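Local coordinates for signal recognition 54 kDa protein (Pyrococcus furiosus, PDB 3DM5) that belongs to the SRP54 family of the signal recognition particle, joining a helical bundle, a P-loop nucleotide-binding domain that holds guanosine-5'-diphosphate here, and a signal-peptide-binding domain, at residues A[17-23]-A[71-76]; A[114-118]-A[146-151]; A[131-135]-A[156-160]. All blocks are in the same frame, centred on the assembly; numbering follows the deposited sequence.

Interaction 1 comes first along the chain and lies in the N-terminal helical bundle, where the end of helix 5-19 meets the start of helix 71-86. Interactions 2 and 3 follow in the P-loop domain, on the opposite side of the chain's centre; their centres lie about 48 and 53 Å from that of interaction 1. These two are neighbours, with centres about 9 Å apart and alternating segments: helix 113-125, strand 131-135, helix 142-151 and strand 157-159 succeed one another. L147 and L151 of interaction 2 rest on V133, C135 and V158 of interaction 3, so helix 142-151 packs directly on the two strands at this end of the sheet.

Interaction 1: residues A[17-23]-A[71-76]; sequences IARASSV and KKEHII
K72 reaches out of helix 71-86 to the last turn of helix 5-19, where its ammonium group binds two backbone carbonyls. CG lies anti to the backbone N (chi1 -167°), which sends the chain across the gap between the helices; a bend at chi3 then swings NZ toward the C-terminal end of helix 5-19, at A18 and A20. NZ donates to A20 O at 2.9 Å, approaching in the carbonyl plane with a C=O...N angle of 148°. The second bond, from NZ to A18 O at 3.2 Å, is met differently: the nitrogen stands well above that carbonyl plane. A20 is where the chain leaves helical geometry, so the lysine charge sits at the carbonyl end of helix 5-19, a placement probably favourable for the helix dipole.

The aliphatic part of K72 is also used. It runs antiparallel to the side chain of I17, with K72 CG 3.7 Å from I17 CG2, and V23 lies obliquely across its root, V23 CG2 being 3.9 Å from K72 CB. The anti position of I17 CG2 relative to its backbone N sets this methyl between K72 and I76, whose CD1 is 4.0 Å from it. I75 packs near I17.

R19 forms a salt bridge with E308 of the second subunit, whose K311 packs against K72. Within the helical bundle, helix 25-41 completes the apolar layer: its L31 touches both I17 and I75, L27 packs on A20 and I28 on I75.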
ATOM      1  N   ILE A  17       0.348  19.500 -13.387  1.00 60.36           N
ATOM      2  CA  ILE A  17       0.078  20.780 -14.029  1.00 68.80           C
ATOM      3  C   ILE A  17       1.288  21.262 -14.831  1.00 64.24           C
ATOM      4  O   ILE A  17       1.152  21.702 -15.966  1.00 54.01           O
ATOM      5  CB  ILE A  17      -0.345  21.845 -13.003  1.00 57.92           C
ATOM      6  CG1 ILE A  17      -1.683  21.448 -12.395  1.00 60.45           C
ATOM      7  CG2 ILE A  17      -0.436  23.211 -13.654  1.00 60.13           C
ATOM      8  CD1 ILE A  17      -2.592  22.597 -12.149  1.00 69.49           C
ATOM      9  N   ALA A  18       2.471  21.161 -14.237  1.00 60.72           N
ATOM     10  CA  ALA A  18       3.678  21.633 -14.882  1.00 62.14           C
ATOM     11  C   ALA A  18       3.898  20.875 -16.177  1.00 68.23           C
ATOM     12  O   ALA A  18       4.457  21.405 -17.134  1.00 74.08           O
ATOM     13  CB  ALA A  18       4.873  21.455 -13.964  1.00 57.50           C
ATOM     14  N   ARG A  19       3.433  19.636 -16.200  1.00 64.60           N
ATOM     15  CA  ARG A  19       3.724  18.734 -17.301  1.00 67.08           C
ATOM     16  C   ARG A  19       2.575  18.685 -18.295  1.00 69.34           C
ATOM     17  O   ARG A  19       2.732  18.185 -19.403  1.00 73.98           O
ATOM     18  CB  ARG A  19       4.016  17.335 -16.764  1.00 64.40           C
ATOM     19  CG  ARG A  19       5.255  17.267 -15.876  1.00 74.46           C
ATOM     20  CD  ARG A  19       5.489  15.845 -15.371  1.00 82.19           C
ATOM     21  NE  ARG A  19       6.521  15.776 -14.339  1.00 89.05           N
ATOM     22  CZ  ARG A  19       6.770  14.696 -13.601  1.00 94.51           C
ATOM     23  NH1 ARG A  19       6.058  13.587 -13.781  1.00 97.16           N
ATOM     24  NH2 ARG A  19       7.727  14.725 -12.676  1.00 75.90           N
ATOM     25  N   ALA A  20       1.425  19.213 -17.890  1.00 70.41           N
ATOM     26  CA  ALA A  20       0.216  19.176 -18.711  1.00 75.79           C
ATOM     27  C   ALA A  20       0.474  19.673 -20.127  1.00 83.77           C
ATOM     28  O   ALA A  20       1.223  20.632 -20.333  1.00 73.52           O
ATOM     29  CB  ALA A  20      -0.912  19.990 -18.055  1.00 67.36           C
ATOM     30  N   SER A  21      -0.156  19.014 -21.097  1.00 86.27           N
ATOM     31  CA  SER A  21      -0.048  19.417 -22.493  1.00 88.74           C
ATOM     32  C   SER A  21      -0.657  20.804 -22.694  1.00 85.54           C
ATOM     33  O   SER A  21      -0.101  21.635 -23.405  1.00 92.24           O
ATOM     34  CB  SER A  21      -0.704  18.383 -23.417  1.00 83.99           C
ATOM     35  OG  SER A  21      -2.107  18.326 -23.222  1.00 97.27           O
ATOM     36  N   SER A  22      -1.789  21.059 -22.048  1.00 80.80           N
ATOM     37  CA  SER A  22      -2.369  22.398 -22.060  1.00 85.00           C
ATOM     38  C   SER A  22      -3.328  22.571 -20.898  1.00 79.86           C
ATOM     39  O   SER A  22      -3.778  21.592 -20.307  1.00 79.92           O
ATOM     40  CB  SER A  22      -3.102  22.663 -23.375  1.00 91.06           C
ATOM     41  OG  SER A  22      -4.325  21.943 -23.439  1.00 87.29           O
ATOM     42  N   VAL A  23      -3.655  23.820 -20.586  1.00 82.56           N
ATOM     43  CA  VAL A  23      -4.533  24.115 -19.462  1.00 74.50           C
ATOM     44  C   VAL A  23      -5.971  24.400 -19.896  1.00 76.40           C
ATOM     45  O   VAL A  23      -6.317  25.525 -20.260  1.00 79.79           O
ATOM     46  CB  VAL A  23      -3.983  25.282 -18.623  1.00 69.88           C
ATOM     47  CG1 VAL A  23      -4.899  25.572 -17.449  1.00 60.68           C
ATOM     48  CG2 VAL A  23      -2.575  24.955 -18.145  1.00 65.63           C
ATOM     49  N   LYS A  71      -0.899  30.603 -17.784  1.00 74.62           N
ATOM     50  CA  LYS A  71      -2.061  30.100 -17.063  1.00 77.03           C
ATOM     51  C   LYS A  71      -1.558  29.028 -16.093  1.00 72.70           C
ATOM     52  O   LYS A  71      -1.915  29.011 -14.920  1.00 70.49           O
ATOM     53  CB  LYS A  71      -3.085  29.517 -18.042  1.00 76.12           C
ATOM     54  CG  LYS A  71      -2.999  30.098 -19.461  1.00 84.35           C
ATOM     55  CD  LYS A  71      -1.915  29.394 -20.290  1.00 89.18           C
ATOM     56  CE  LYS A  71      -1.566  30.142 -21.580  1.00 74.11           C
ATOM     57  NZ  LYS A  71      -0.440  31.102 -21.370  1.00 76.13           N
ATOM     58  N   LYS A  72      -0.683  28.175 -16.605  1.00 60.80           N
ATOM     59  CA  LYS A  72      -0.064  27.089 -15.864  1.00 62.33           C
ATOM     60  C   LYS A  72       0.704  27.518 -14.586  1.00 65.28           C
ATOM     61  O   LYS A  72       0.544  26.918 -13.527  1.00 57.98           O
ATOM     62  CB  LYS A  72       0.853  26.330 -16.832  1.00 62.86           C
ATOM     63  CG  LYS A  72       1.340  25.006 -16.354  1.00 60.18           C
ATOM     64  CD  LYS A  72       2.356  24.437 -17.336  1.00 61.77           C
ATOM     65  CE  LYS A  72       1.693  23.853 -18.566  1.00 61.46           C
ATOM     66  NZ  LYS A  72       2.618  22.911 -19.269  1.00 60.38           N
ATOM     67  N   GLU A  73       1.539  28.548 -14.682  1.00 64.97           N
ATOM     68  CA  GLU A  73       2.329  28.985 -13.538  1.00 60.39           C
ATOM     69  C   GLU A  73       1.447  29.730 -12.567  1.00 61.12           C
ATOM     70  O   GLU A  73       1.783  29.887 -11.391  1.00 56.84           O
ATOM     71  CB  GLU A  73       3.451  29.928 -13.968  1.00 62.09           C
ATOM     72  CG  GLU A  73       4.483  29.326 -14.891  1.00 67.37           C
ATOM     73  CD  GLU A  73       5.225  30.393 -15.673  1.00 76.63           C
ATOM     74  OE1 GLU A  73       4.587  31.414 -16.034  1.00 75.52           O
ATOM     75  OE2 GLU A  73       6.436  30.211 -15.920  1.00 76.09           O
ATOM     76  N   HIS A  74       0.322  30.222 -13.062  1.00 55.42           N
ATOM     77  CA  HIS A  74      -0.540  30.992 -12.200  1.00 59.25           C
ATOM     78  C   HIS A  74      -1.404  30.044 -11.391  1.00 62.13           C
ATOM     79  O   HIS A  74      -1.773  30.352 -10.257  1.00 55.19           O
ATOM     80  CB  HIS A  74      -1.376  31.988 -12.996  1.00 58.84           C
ATOM     81  CG  HIS A  74      -2.260  32.845 -12.149  1.00 56.82           C
ATOM     82  ND1 HIS A  74      -3.629  32.735 -12.163  1.00 59.62           N
ATOM     83  CD2 HIS A  74      -1.965  33.817 -11.251  1.00 50.96           C
ATOM     84  CE1 HIS A  74      -4.147  33.607 -11.311  1.00 63.29           C
ATOM     85  NE2 HIS A  74      -3.156  34.273 -10.748  1.00 56.75           N
ATOM     86  N   ILE A  75      -1.712  28.884 -11.970  1.00 60.22           N
ATOM     87  CA  ILE A  75      -2.411  27.842 -11.230  1.00 60.03           C
ATOM     88  C   ILE A  75      -1.532  27.374 -10.069  1.00 56.20           C
ATOM     89  O   ILE A  75      -1.986  27.270  -8.934  1.00 50.36           O
ATOM     90  CB  ILE A  75      -2.722  26.615 -12.095  1.00 63.91           C
ATOM     91  CG1 ILE A  75      -3.626  26.988 -13.272  1.00 65.22           C
ATOM     92  CG2 ILE A  75      -3.392  25.558 -11.239  1.00 51.70           C
ATOM     93  CD1 ILE A  75      -5.070  27.143 -12.898  1.00 63.33           C
ATOM     94  N   ILE A  76      -0.270  27.087 -10.363  1.00 51.18           N
ATOM     95  CA  ILE A  76       0.655  26.651  -9.345  1.00 46.15           C
ATOM     96  C   ILE A  76       0.595  27.675  -8.228  1.00 55.40           C
ATOM     97  O   ILE A  76       0.578  27.315  -7.060  1.00 55.08           O
ATOM     98  CB  ILE A  76       2.087  26.609  -9.878  1.00 53.42           C
ATOM     99  CG1 ILE A  76       2.167  25.835 -11.197  1.00 52.53           C
ATOM    100  CG2 ILE A  76       3.022  26.016  -8.851  1.00 44.51           C
ATOM    101  CD1 ILE A  76       2.291  24.395 -11.029  1.00 50.32           C
TER

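Interaction 2: residues A[114-118]-A[146-151]. With GDP (guanosine-5'-diphosphate), chain J; SO4 (sulfate ion), chain L.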
ATOM      1  N   THR A 114       4.107  16.920  28.378  1.00 33.23           N
ATOM      2  CA  THR A 114       5.354  16.839  29.133  1.00 37.35           C
ATOM      3  C   THR A 114       6.553  17.004  28.182  1.00 48.68           C
ATOM      4  O   THR A 114       7.399  17.902  28.368  1.00 42.37           O
ATOM      5  CB  THR A 114       5.510  15.508  29.910  1.00 42.16           C
ATOM      6  OG1 THR A 114       4.286  15.152  30.564  1.00 43.83           O
ATOM      7  CG2 THR A 114       6.583  15.637  30.942  1.00 43.29           C
ATOM      8  N   THR A 115       6.613  16.145  27.157  1.00 36.97           N
ATOM      9  CA  THR A 115       7.705  16.179  26.183  1.00 37.57           C
ATOM     10  C   THR A 115       7.816  17.542  25.501  1.00 37.15           C
ATOM     11  O   THR A 115       8.903  18.110  25.374  1.00 30.58           O
ATOM     12  CB  THR A 115       7.528  15.098  25.087  1.00 42.23           C
ATOM     13  OG1 THR A 115       7.277  13.822  25.695  1.00 44.16           O
ATOM     14  CG2 THR A 115       8.778  15.009  24.230  1.00 27.81           C
ATOM     15  N   THR A 116       6.688  18.067  25.038  1.00 36.81           N
ATOM     16  CA  THR A 116       6.704  19.386  24.439  1.00 38.04           C
ATOM     17  C   THR A 116       7.253  20.466  25.400  1.00 37.30           C
ATOM     18  O   THR A 116       7.858  21.443  24.959  1.00 37.88           O
ATOM     19  CB  THR A 116       5.323  19.775  23.908  1.00 37.14           C
ATOM     20  OG1 THR A 116       4.790  18.698  23.129  1.00 37.32           O
ATOM     21  CG2 THR A 116       5.400  21.057  23.065  1.00 30.75           C
ATOM     22  N   VAL A 117       7.073  20.286  26.702  1.00 34.74           N
ATOM     23  CA  VAL A 117       7.534  21.305  27.635  1.00 43.31           C
ATOM     24  C   VAL A 117       9.053  21.331  27.560  1.00 39.38           C
ATOM     25  O   VAL A 117       9.655  22.404  27.535  1.00 40.54           O
ATOM     26  CB  VAL A 117       7.030  21.056  29.080  1.00 45.71           C
ATOM     27  CG1 VAL A 117       7.854  21.821  30.113  1.00 28.24           C
ATOM     28  CG2 VAL A 117       5.550  21.393  29.183  1.00 28.62           C
ATOM     29  N   ALA A 118       9.664  20.150  27.486  1.00 33.51           N
ATOM     30  CA  ALA A 118      11.127  20.021  27.386  1.00 34.73           C
ATOM     31  C   ALA A 118      11.658  20.549  26.069  1.00 36.95           C
ATOM     32  O   ALA A 118      12.686  21.229  26.036  1.00 33.62           O
ATOM     33  CB  ALA A 118      11.564  18.574  27.577  1.00 35.09           C
ATOM     34  N   GLN A 146      10.261  12.664  34.626  1.00 38.46           N
ATOM     35  CA  GLN A 146      10.381  12.693  33.167  1.00 37.72           C
ATOM     36  C   GLN A 146      11.037  13.973  32.637  1.00 42.58           C
ATOM     37  O   GLN A 146      11.822  13.938  31.691  1.00 43.73           O
ATOM     38  CB  GLN A 146       9.023  12.498  32.520  1.00 38.00           C
ATOM     39  CG  GLN A 146       9.051  12.654  31.021  1.00 38.63           C
ATOM     40  CD  GLN A 146       7.710  12.334  30.398  1.00 44.96           C
ATOM     41  OE1 GLN A 146       6.789  11.894  31.083  1.00 52.81           O
ATOM     42  NE2 GLN A 146       7.592  12.551  29.094  1.00 46.63           N
ATOM     43  N   LEU A 147      10.709  15.104  33.251  1.00 42.89           N
ATOM     44  CA  LEU A 147      11.285  16.378  32.857  1.00 38.18           C
ATOM     45  C   LEU A 147      12.745  16.428  33.270  1.00 39.62           C
ATOM     46  O   LEU A 147      13.573  16.918  32.517  1.00 38.48           O
ATOM     47  CB  LEU A 147      10.500  17.567  33.458  1.00 41.15           C
ATOM     48  CG  LEU A 147       9.107  17.908  32.894  1.00 39.63           C
ATOM     49  CD1 LEU A 147       8.383  18.861  33.818  1.00 39.57           C
ATOM     50  CD2 LEU A 147       9.147  18.471  31.462  1.00 35.45           C
ATOM     51  N   ARG A 148      13.051  15.930  34.467  1.00 39.51           N
ATOM     52  CA  ARG A 148      14.445  15.819  34.921  1.00 49.13           C
ATOM     53  C   ARG A 148      15.263  15.000  33.908  1.00 49.37           C
ATOM     54  O   ARG A 148      16.352  15.411  33.481  1.00 49.56           O
ATOM     55  CB  ARG A 148      14.536  15.143  36.298  1.00 50.98           C
ATOM     56  CG  ARG A 148      14.000  15.932  37.493  1.00 40.43           C
ATOM     57  CD  ARG A 148      14.758  17.216  37.657  1.00 44.61           C
ATOM     58  NE  ARG A 148      16.166  17.019  37.979  1.00 52.78           N
ATOM     59  CZ  ARG A 148      16.615  16.475  39.108  1.00 48.67           C
ATOM     60  NH1 ARG A 148      15.772  16.036  40.027  1.00 50.18           N
ATOM     61  NH2 ARG A 148      17.912  16.356  39.309  1.00 43.71           N
ATOM     62  N   GLN A 149      14.725  13.835  33.547  1.00 43.70           N
ATOM     63  CA  GLN A 149      15.282  12.970  32.502  1.00 51.26           C
ATOM     64  C   GLN A 149      15.571  13.724  31.190  1.00 49.49           C
ATOM     65  O   GLN A 149      16.652  13.606  30.623  1.00 44.68           O
ATOM     66  CB  GLN A 149      14.346  11.773  32.245  1.00 41.11           C
ATOM     67  CG  GLN A 149      14.509  11.126  30.881  1.00 45.12           C
ATOM     68  CD  GLN A 149      13.245  10.423  30.405  1.00 49.98           C
ATOM     69  OE1 GLN A 149      12.299  10.245  31.160  1.00 53.21           O
ATOM     70  NE2 GLN A 149      13.230  10.028  29.151  1.00 52.10           N
ATOM     71  N   LEU A 150      14.610  14.503  30.710  1.00 40.19           N
ATOM     72  CA  LEU A 150      14.800  15.196  29.440  1.00 49.81           C
ATOM     73  C   LEU A 150      15.731  16.407  29.531  1.00 46.79           C
ATOM     74  O   LEU A 150      16.342  16.814  28.540  1.00 49.90           O
ATOM     75  CB  LEU A 150      13.449  15.640  28.856  1.00 42.85           C
ATOM     76  CG  LEU A 150      12.399  14.555  28.591  1.00 41.78           C
ATOM     77  CD1 LEU A 150      11.015  15.126  28.255  1.00 38.61           C
ATOM     78  CD2 LEU A 150      12.897  13.654  27.493  1.00 36.39           C
ATOM     79  N   LEU A 151      15.832  16.991  30.718  1.00 47.50           N
ATOM     80  CA  LEU A 151      16.335  18.351  30.815  1.00 50.42           C
ATOM     81  C   LEU A 151      17.637  18.524  31.597  1.00 47.81           C
ATOM     82  O   LEU A 151      18.338  19.508  31.404  1.00 46.32           O
ATOM     83  CB  LEU A 151      15.237  19.264  31.370  1.00 47.43           C
ATOM     84  CG  LEU A 151      14.107  19.661  30.416  1.00 44.07           C
ATOM     85  CD1 LEU A 151      13.078  20.506  31.138  1.00 38.70           C
ATOM     86  CD2 LEU A 151      14.648  20.396  29.193  1.00 40.52           C
TER
HETATM   87  PB  GDP J 501       1.845  13.444  28.237  1.00 37.55           P
HETATM   88  O1B GDP J 501       1.138  13.746  26.960  1.00 37.31           O
HETATM   89  O2B GDP J 501       0.903  12.679  29.133  1.00 42.79           O
HETATM   90  O3B GDP J 501       2.293  14.732  28.883  1.00 43.28           O
HETATM   91  O3A GDP J 501       3.058  12.403  28.019  1.00 51.18           O
HETATM   92  PA  GDP J 501       4.286  12.522  26.992  1.00 42.99           P
HETATM   93  O1A GDP J 501       5.355  11.521  27.319  1.00 49.29           O
HETATM   94  O2A GDP J 501       4.870  13.905  26.950  1.00 45.54           O
HETATM   95  O5' GDP J 501       3.601  12.081  25.607  1.00 45.02           O
HETATM   96  C5' GDP J 501       3.133  10.740  25.526  1.00 39.78           C
HETATM   97  C4' GDP J 501       3.785  10.000  24.355  1.00 46.24           C
HETATM   98  O4' GDP J 501       3.762  10.741  23.113  1.00 50.38           O
HETATM   99  C3' GDP J 501       5.240   9.679  24.651  1.00 43.99           C
HETATM  100  O3' GDP J 501       5.417   8.320  24.239  1.00 40.52           O
HETATM  101  C2' GDP J 501       6.019  10.644  23.776  1.00 42.32           C
HETATM  102  O2' GDP J 501       7.225  10.094  23.298  1.00 46.26           O
HETATM  103  C1' GDP J 501       5.101  10.814  22.591  1.00 43.73           C
HETATM  104  N9  GDP J 501       5.281  12.080  21.863  1.00 45.92           N
HETATM  105  C8  GDP J 501       5.166  13.340  22.314  1.00 45.78           C
HETATM  106  N7  GDP J 501       5.367  14.229  21.303  1.00 43.70           N
HETATM  107  C5  GDP J 501       5.597  13.519  20.182  1.00 48.62           C
HETATM  108  C6  GDP J 501       5.888  13.792  18.750  1.00 44.96           C
HETATM  109  O6  GDP J 501       5.955  14.957  18.292  1.00 41.26           O
HETATM  110  N1  GDP J 501       6.078  12.739  17.945  1.00 48.09           N
HETATM  111  C2  GDP J 501       6.000  11.468  18.377  1.00 45.85           C
HETATM  112  N2  GDP J 501       6.199  10.466  17.495  1.00 45.68           N
HETATM  113  N3  GDP J 501       5.733  11.142  19.656  1.00 48.64           N
HETATM  114  C4  GDP J 501       5.535  12.106  20.571  1.00 49.39           C
HETATM  115  S   SO4 L 445      18.746  13.831  42.032  1.00111.83           S
HETATM  116  O1  SO4 L 445      18.675  15.246  42.415  1.00 73.43           O
HETATM  117  O2  SO4 L 445      19.425  13.738  40.734  1.00 73.84           O
HETATM  118  O3  SO4 L 445      19.483  13.041  43.018  1.00103.90           O
HETATM  119  O4  SO4 L 445      17.391  13.281  41.984  1.00 85.01           O
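Helical segments 114-118 and 146-151 run in broadly the same direction, 34° apart with axes 9.7 Å from each other, and come nearest where A118 faces L150. Helix 113-125 follows a loop consistent with a P-loop (Walker A motif) in this nucleotide-binding domain, and both segments contribute to the guanosine-5'-diphosphate pocket. Away from the nucleotide the contact is apolar: A118 CB touches L150 CD1 at 3.6 Å and also meets CD2 of L151. V117 and L147 meet almost perpendicularly, V117 CG1 lying 3.8 Å from L147 CD2.

Toward the phosphates no hydrogen bond joins the two helices directly; both instead bind the nucleotide. T114 and T115 each place OG1 beside the backbone N, so that hydroxyl and amide of one residue bind the same oxygen: O3B of the nucleotide for T114, O2A for T115. The T114 hydroxyl bond, OG1 to O3B, measures 2.6 Å. CG2 of T114, turned the other way, abuts the amide of Q146, 3.5 Å from CD. Q146 is extended from helix 142-151, its OE1 held by R140, which would fix the amide's orientation, and its NE2 donates to O1A of the nucleotide at 3.0 Å with an N-H...O angle of 161°.

Interaction 3: residues A[131-135]-A[156-160]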
ATOM      1  N   VAL A 131      16.412  29.356  31.051  1.00 45.26           N
ATOM      2  CA  VAL A 131      15.067  28.815  31.143  1.00 39.94           C
ATOM      3  C   VAL A 131      14.905  28.059  32.438  1.00 39.20           C
ATOM      4  O   VAL A 131      15.811  27.343  32.866  1.00 46.66           O
ATOM      5  CB  VAL A 131      14.755  27.858  29.970  1.00 44.34           C
ATOM      6  CG1 VAL A 131      13.355  27.285  30.107  1.00 37.44           C
ATOM      7  CG2 VAL A 131      14.912  28.574  28.658  1.00 39.07           C
ATOM      8  N   GLY A 132      13.739  28.222  33.049  1.00 39.70           N
ATOM      9  CA  GLY A 132      13.313  27.355  34.123  1.00 42.29           C
ATOM     10  C   GLY A 132      11.971  26.736  33.778  1.00 45.56           C
ATOM     11  O   GLY A 132      11.106  27.395  33.205  1.00 48.54           O
ATOM     12  N   VAL A 133      11.792  25.464  34.100  1.00 42.30           N
ATOM     13  CA  VAL A 133      10.486  24.864  33.952  1.00 41.54           C
ATOM     14  C   VAL A 133       9.960  24.566  35.328  1.00 38.77           C
ATOM     15  O   VAL A 133      10.711  24.221  36.244  1.00 43.61           O
ATOM     16  CB  VAL A 133      10.456  23.574  33.028  1.00 46.02           C
ATOM     17  CG1 VAL A 133      11.650  23.532  32.081  1.00 31.50           C
ATOM     18  CG2 VAL A 133      10.362  22.295  33.854  1.00 36.07           C
ATOM     19  N   VAL A 134       8.655  24.713  35.459  1.00 42.65           N
ATOM     20  CA  VAL A 134       7.955  24.474  36.700  1.00 43.66           C
ATOM     21  C   VAL A 134       6.984  23.365  36.412  1.00 41.76           C
ATOM     22  O   VAL A 134       6.117  23.513  35.557  1.00 43.45           O
ATOM     23  CB  VAL A 134       7.130  25.711  37.115  1.00 44.14           C
ATOM     24  CG1 VAL A 134       6.172  25.375  38.284  1.00 42.63           C
ATOM     25  CG2 VAL A 134       8.049  26.851  37.461  1.00 39.26           C
ATOM     26  N   CYS A 135       7.116  22.258  37.124  1.00 38.84           N
ATOM     27  CA  CYS A 135       6.212  21.139  36.927  1.00 48.33           C
ATOM     28  C   CYS A 135       5.094  21.143  37.973  1.00 47.50           C
ATOM     29  O   CYS A 135       5.295  20.700  39.103  1.00 39.99           O
ATOM     30  CB  CYS A 135       6.987  19.831  36.986  1.00 37.12           C
ATOM     31  SG  CYS A 135       5.966  18.359  37.049  1.00 50.04           S
ATOM     32  N   ILE A 156      19.022  22.834  32.445  1.00 48.21           N
ATOM     33  CA  ILE A 156      17.803  23.585  32.564  1.00 49.00           C
ATOM     34  C   ILE A 156      17.102  23.153  33.835  1.00 52.07           C
ATOM     35  O   ILE A 156      16.746  21.984  33.984  1.00 55.15           O
ATOM     36  CB  ILE A 156      16.885  23.358  31.359  1.00 43.69           C
ATOM     37  CG1 ILE A 156      17.570  23.867  30.093  1.00 41.36           C
ATOM     38  CG2 ILE A 156      15.559  24.078  31.555  1.00 47.81           C
ATOM     39  CD1 ILE A 156      16.791  23.606  28.814  1.00 51.34           C
ATOM     40  N   GLU A 157      16.918  24.105  34.746  1.00 51.79           N
ATOM     41  CA  GLU A 157      16.243  23.834  36.004  1.00 50.98           C
ATOM     42  C   GLU A 157      14.804  23.364  35.846  1.00 49.32           C
ATOM     43  O   GLU A 157      14.024  23.927  35.082  1.00 50.30           O
ATOM     44  CB  GLU A 157      16.267  25.060  36.924  1.00 57.59           C
ATOM     45  CG  GLU A 157      15.156  25.040  37.961  1.00 63.38           C
ATOM     46  CD  GLU A 157      15.494  25.822  39.211  1.00 80.71           C
ATOM     47  OE1 GLU A 157      16.284  26.789  39.113  1.00 82.16           O
ATOM     48  OE2 GLU A 157      14.965  25.455  40.289  1.00 80.58           O
ATOM     49  N   VAL A 158      14.470  22.332  36.607  1.00 43.65           N
ATOM     50  CA  VAL A 158      13.119  21.817  36.684  1.00 45.20           C
ATOM     51  C   VAL A 158      12.649  21.897  38.138  1.00 55.38           C
ATOM     52  O   VAL A 158      13.063  21.072  38.963  1.00 55.81           O
ATOM     53  CB  VAL A 158      13.058  20.325  36.230  1.00 43.76           C
ATOM     54  CG1 VAL A 158      11.656  19.757  36.368  1.00 43.44           C
ATOM     55  CG2 VAL A 158      13.541  20.178  34.821  1.00 39.42           C
ATOM     56  N   PHE A 159      11.790  22.875  38.449  1.00 55.63           N
ATOM     57  CA  PHE A 159      11.168  22.980  39.777  1.00 51.99           C
ATOM     58  C   PHE A 159      10.000  22.026  39.875  1.00 48.15           C
ATOM     59  O   PHE A 159       9.163  21.981  38.989  1.00 56.14           O
ATOM     60  CB  PHE A 159      10.655  24.403  40.059  1.00 54.91           C
ATOM     61  CG  PHE A 159       9.887  24.523  41.358  1.00 59.12           C
ATOM     62  CD1 PHE A 159      10.494  25.042  42.489  1.00 55.00           C
ATOM     63  CD2 PHE A 159       8.566  24.083  41.456  1.00 57.55           C
ATOM     64  CE1 PHE A 159       9.807  25.136  43.686  1.00 49.16           C
ATOM     65  CE2 PHE A 159       7.863  24.172  42.661  1.00 55.52           C
ATOM     66  CZ  PHE A 159       8.490  24.701  43.778  1.00 53.31           C
ATOM     67  N   GLY A 160       9.919  21.270  40.956  1.00 49.91           N
ATOM     68  CA  GLY A 160       8.774  20.399  41.125  1.00 46.43           C
ATOM     69  C   GLY A 160       8.611  19.979  42.560  1.00 67.30           C
ATOM     70  O   GLY A 160       9.283  20.495  43.460  1.00 70.13           O
TER
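V133 O receives two groups from the neighbouring strand: the amide of F159, with N at 2.8 Å, and the weaker CA-H of V158, whose CA stands 3.4 Å away. F159 O is approached in the same manner, by C135 N at 2.8 Å and by the CA-H of V134. A third backbone bond runs from V133 N to E157 O at 2.9 Å, almost perfectly straight at the hydrogen (179°). V133 and F159 thus each give and take in the ladder of a parallel pair, V133 lying beside V158 and V134 beside F159.

Strands 131-135 and 157-159 are the two ends of a beta-alpha-beta unit of the P-loop domain, with helix 142-151 between them in the chain. Strand 157-159 is outermost in the sheet within this chain, while strand 131-135 is bonded on its other flank to strand 185-189.

On the face carrying V133 and V158 the two valines run abreast, with V133 CG2 3.8 Å from V158 CG1; L151 of helix 142-151 packs over both. I156 lies transverse to V133 and brings CG2 to 4.0 Å from V133 CG1. On the reverse face V134 runs alongside F159, its CG1 meeting ring atom CD2 at 4.2 Å, and L170 and E173 of helix 167-180 touch the phenylalanine.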